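Side-chain contact in intracellular protein transport protein USO1 (Saccharomyces cerevisiae S288c, PDB 6LSU), which tethers transport vesicles and is required for protein transport from the endoplasmic reticulum to the Golgi complex: residues Lys65-Thr70 / Leu85-Ile90. Residues are numbered along the deposited sequence; the frame is centred on the assembly and turned at random.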
ATOM      1  N   LYS A  65       4.081 -46.642  -4.494  1.00 79.87           N
ATOM      2  CA  LYS A  65       3.513 -47.084  -5.803  1.00 82.18           C
ATOM      3  C   LYS A  65       2.387 -48.078  -5.552  1.00 68.98           C
ATOM      4  O   LYS A  65       1.343 -47.960  -6.194  1.00 65.72           O
ATOM      5  CB  LYS A  65       4.591 -47.615  -6.759  1.00 87.44           C
ATOM      6  CG  LYS A  65       4.768 -46.788  -8.028  1.00100.92           C
ATOM      7  CD  LYS A  65       5.030 -45.290  -7.777  1.00112.72           C
ATOM      8  CE  LYS A  65       4.644 -44.396  -8.942  1.00113.13           C
ATOM      9  NZ  LYS A  65       5.474 -43.169  -8.990  1.00108.80           N
ATOM     10  N   PRO A  66       2.577 -49.053  -4.628  1.00 61.07           N
ATOM     11  CA  PRO A  66       1.495 -49.936  -4.191  1.00 65.32           C
ATOM     12  C   PRO A  66       0.260 -49.171  -3.663  1.00 65.88           C
ATOM     13  O   PRO A  66      -0.856 -49.481  -4.090  1.00 61.83           O
ATOM     14  CB  PRO A  66       2.089 -50.765  -3.038  1.00 61.61           C
ATOM     15  CG  PRO A  66       3.596 -50.627  -3.175  1.00 63.14           C
ATOM     16  CD  PRO A  66       3.845 -49.347  -3.946  1.00 64.06           C
ATOM     17  N   LEU A  67       0.480 -48.240  -2.733  1.00 66.43           N
ATOM     18  CA  LEU A  67      -0.561 -47.354  -2.141  1.00 68.45           C
ATOM     19  C   LEU A  67      -1.355 -46.675  -3.267  1.00 67.57           C
ATOM     20  O   LEU A  67      -2.598 -46.770  -3.314  1.00 60.91           O
ATOM     21  CB  LEU A  67       0.128 -46.294  -1.272  1.00 67.86           C
ATOM     22  CG  LEU A  67       0.023 -46.448   0.242  1.00 66.92           C
ATOM     23  CD1 LEU A  67      -0.431 -47.835   0.663  1.00 64.36           C
ATOM     24  CD2 LEU A  67       1.340 -46.072   0.912  1.00 66.44           C
ATOM     25  N   LEU A  68      -0.642 -46.041  -4.180  1.00 66.36           N
ATOM     26  CA  LEU A  68      -1.286 -45.367  -5.326  1.00 76.34           C
ATOM     27  C   LEU A  68      -1.970 -46.391  -6.249  1.00 80.17           C
ATOM     28  O   LEU A  68      -3.049 -46.045  -6.857  1.00 81.44           O
ATOM     29  CB  LEU A  68      -0.215 -44.532  -6.033  1.00 76.05           C
ATOM     30  CG  LEU A  68       0.343 -43.376  -5.210  1.00 76.23           C
ATOM     31  CD1 LEU A  68       1.300 -42.521  -6.024  1.00 75.99           C
ATOM     32  CD2 LEU A  68      -0.776 -42.510  -4.660  1.00 80.79           C
ATOM     33  N   ASN A  69      -1.412 -47.597  -6.379  1.00 79.29           N
ATOM     34  CA  ASN A  69      -2.005 -48.650  -7.246  1.00 74.75           C
ATOM     35  C   ASN A  69      -3.285 -49.115  -6.561  1.00 73.97           C
ATOM     36  O   ASN A  69      -4.352 -49.064  -7.197  1.00 65.49           O
ATOM     37  CB  ASN A  69      -1.026 -49.795  -7.532  1.00 84.86           C
ATOM     38  CG  ASN A  69      -0.016 -49.449  -8.605  1.00 84.03           C
ATOM     39  OD1 ASN A  69       1.115 -49.919  -8.576  1.00 91.81           O
ATOM     40  ND2 ASN A  69      -0.404 -48.592  -9.529  1.00 91.79           N
ATOM     41  N   THR A  70      -3.205 -49.506  -5.286  1.00 67.61           N
ATOM     42  CA  THR A  70      -4.402 -49.954  -4.524  1.00 72.63           C
ATOM     43  C   THR A  70      -5.463 -48.837  -4.455  1.00 79.18           C
ATOM     44  O   THR A  70      -6.691 -49.175  -4.345  1.00 83.90           O
ATOM     45  CB  THR A  70      -4.005 -50.454  -3.135  1.00 79.22           C
ATOM     46  OG1 THR A  70      -3.096 -51.540  -3.318  1.00 83.73           O
ATOM     47  CG2 THR A  70      -5.194 -50.910  -2.320  1.00 77.04           C
ATOM     48  N   LEU A  85      -5.458 -42.139   1.810  1.00 56.15           N
ATOM     49  CA  LEU A  85      -5.343 -40.652   1.904  1.00 55.22           C
ATOM     50  C   LEU A  85      -4.702 -40.306   3.265  1.00 53.16           C
ATOM     51  O   LEU A  85      -3.766 -39.474   3.269  1.00 50.89           O
ATOM     52  CB  LEU A  85      -6.709 -39.978   1.695  1.00 50.42           C
ATOM     53  CG  LEU A  85      -7.330 -40.145   0.301  1.00 50.34           C
ATOM     54  CD1 LEU A  85      -8.688 -39.494   0.232  1.00 58.02           C
ATOM     55  CD2 LEU A  85      -6.507 -39.516  -0.774  1.00 56.16           C
ATOM     56  N   GLU A  86      -5.120 -40.923   4.373  1.00 48.61           N
ATOM     57  CA  GLU A  86      -4.500 -40.546   5.669  1.00 54.83           C
ATOM     58  C   GLU A  86      -3.016 -40.887   5.565  1.00 59.49           C
ATOM     59  O   GLU A  86      -2.171 -40.055   6.030  1.00 59.69           O
ATOM     60  CB  GLU A  86      -5.120 -41.215   6.897  1.00 58.38           C
ATOM     61  CG  GLU A  86      -6.605 -40.977   7.030  1.00 65.92           C
ATOM     62  CD  GLU A  86      -7.367 -41.721   8.116  1.00 68.78           C
ATOM     63  OE1 GLU A  86      -8.533 -41.283   8.421  1.00 73.73           O
ATOM     64  OE2 GLU A  86      -6.807 -42.680   8.690  1.00 71.41           O
ATOM     65  N   THR A  87      -2.694 -42.017   4.941  1.00 64.40           N
ATOM     66  CA  THR A  87      -1.305 -42.557   4.946  1.00 64.56           C
ATOM     67  C   THR A  87      -0.443 -41.608   4.116  1.00 57.50           C
ATOM     68  O   THR A  87       0.631 -41.151   4.633  1.00 52.33           O
ATOM     69  CB  THR A  87      -1.246 -44.035   4.532  1.00 68.30           C
ATOM     70  OG1 THR A  87      -1.986 -44.773   5.520  1.00 58.82           O
ATOM     71  CG2 THR A  87       0.190 -44.538   4.469  1.00 68.46           C
ATOM     72  N   ILE A  88      -0.919 -41.200   2.951  1.00 53.33           N
ATOM     73  CA  ILE A  88      -0.120 -40.277   2.097  1.00 55.91           C
ATOM     74  C   ILE A  88       0.127 -38.959   2.828  1.00 61.15           C
ATOM     75  O   ILE A  88       1.266 -38.420   2.757  1.00 62.19           O
ATOM     76  CB  ILE A  88      -0.775 -40.030   0.738  1.00 56.89           C
ATOM     77  CG1 ILE A  88      -1.009 -41.356   0.017  1.00 55.90           C
ATOM     78  CG2 ILE A  88       0.104 -39.079  -0.089  1.00 61.33           C
ATOM     79  CD1 ILE A  88      -1.685 -41.180  -1.327  1.00 59.63           C
ATOM     80  N   LEU A  89      -0.924 -38.436   3.472  1.00 62.38           N
ATOM     81  CA  LEU A  89      -0.874 -37.153   4.211  1.00 56.26           C
ATOM     82  C   LEU A  89       0.123 -37.280   5.355  1.00 55.65           C
ATOM     83  O   LEU A  89       0.848 -36.317   5.627  1.00 54.68           O
ATOM     84  CB  LEU A  89      -2.275 -36.797   4.712  1.00 53.93           C
ATOM     85  CG  LEU A  89      -3.125 -36.125   3.640  1.00 52.97           C
ATOM     86  CD1 LEU A  89      -4.575 -35.974   4.053  1.00 51.92           C
ATOM     87  CD2 LEU A  89      -2.518 -34.786   3.286  1.00 53.21           C
ATOM     88  N   ILE A  90       0.168 -38.437   6.006  1.00 55.84           N
ATOM     89  CA  ILE A  90       1.161 -38.603   7.105  1.00 57.86           C
ATOM     90  C   ILE A  90       2.556 -38.539   6.485  1.00 60.17           C
ATOM     91  O   ILE A  90       3.455 -37.822   7.004  1.00 63.83           O
ATOM     92  CB  ILE A  90       0.938 -39.893   7.873  1.00 55.46           C
ATOM     93  CG1 ILE A  90      -0.424 -39.843   8.584  1.00 57.28           C
ATOM     94  CG2 ILE A  90       2.121 -40.115   8.806  1.00 54.44           C
ATOM     95  CD1 ILE A  90      -0.699 -41.043   9.475  1.00 58.43           C
TER
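Leu68 and Ile88 meet through similar first torsions: the gamma carbon that carries each chain forward (CG of Leu68, CG1 of Ile88) lies anti to the carbonyl carbon. In Ile88 a second torsion of 179° then extends the chain as far as CD1, whereas Leu68 makes the contact with CD2, the branch that is not in line with CA. The setting is the first armadillo repeat of the globular head, an alpha-solenoid in which helices 56-73 and 78-91 follow one another as neighbours, and it illustrates how neighbouring helices of such a fold can meet through a few apolar side-chain ends. CD2 of Leu68 comes within 3.7 Å of CD1 of Ile88, a methyl-to-methyl touch between side chains that run at about a right angle to each other. Beside it a second crossing, also at about a right angle, joins Leu67 CD2 to Thr87 CG2 at 4.0 Å. All four residues are buried, although the segments cover little of one another: their closest CA atoms, those of Leu67 and Ile88, stand 8.3 Å apart, and much of the enclosure comes from other helices. Helix 132-143 packs on Leu68 and Ile88 through Leu141 and Ile137, and Leu169 of helix 160-174 also touches Ile88, whereas Leu48 and Ser52 of helix 38-54 cover Leu67 and Thr87 respectively. Thr87 presents its methyl to Leu67, CG2 being anti to the backbone N, while its OG1 is hydrogen-bonded to the carbonyl O of Ala83 in its own helix.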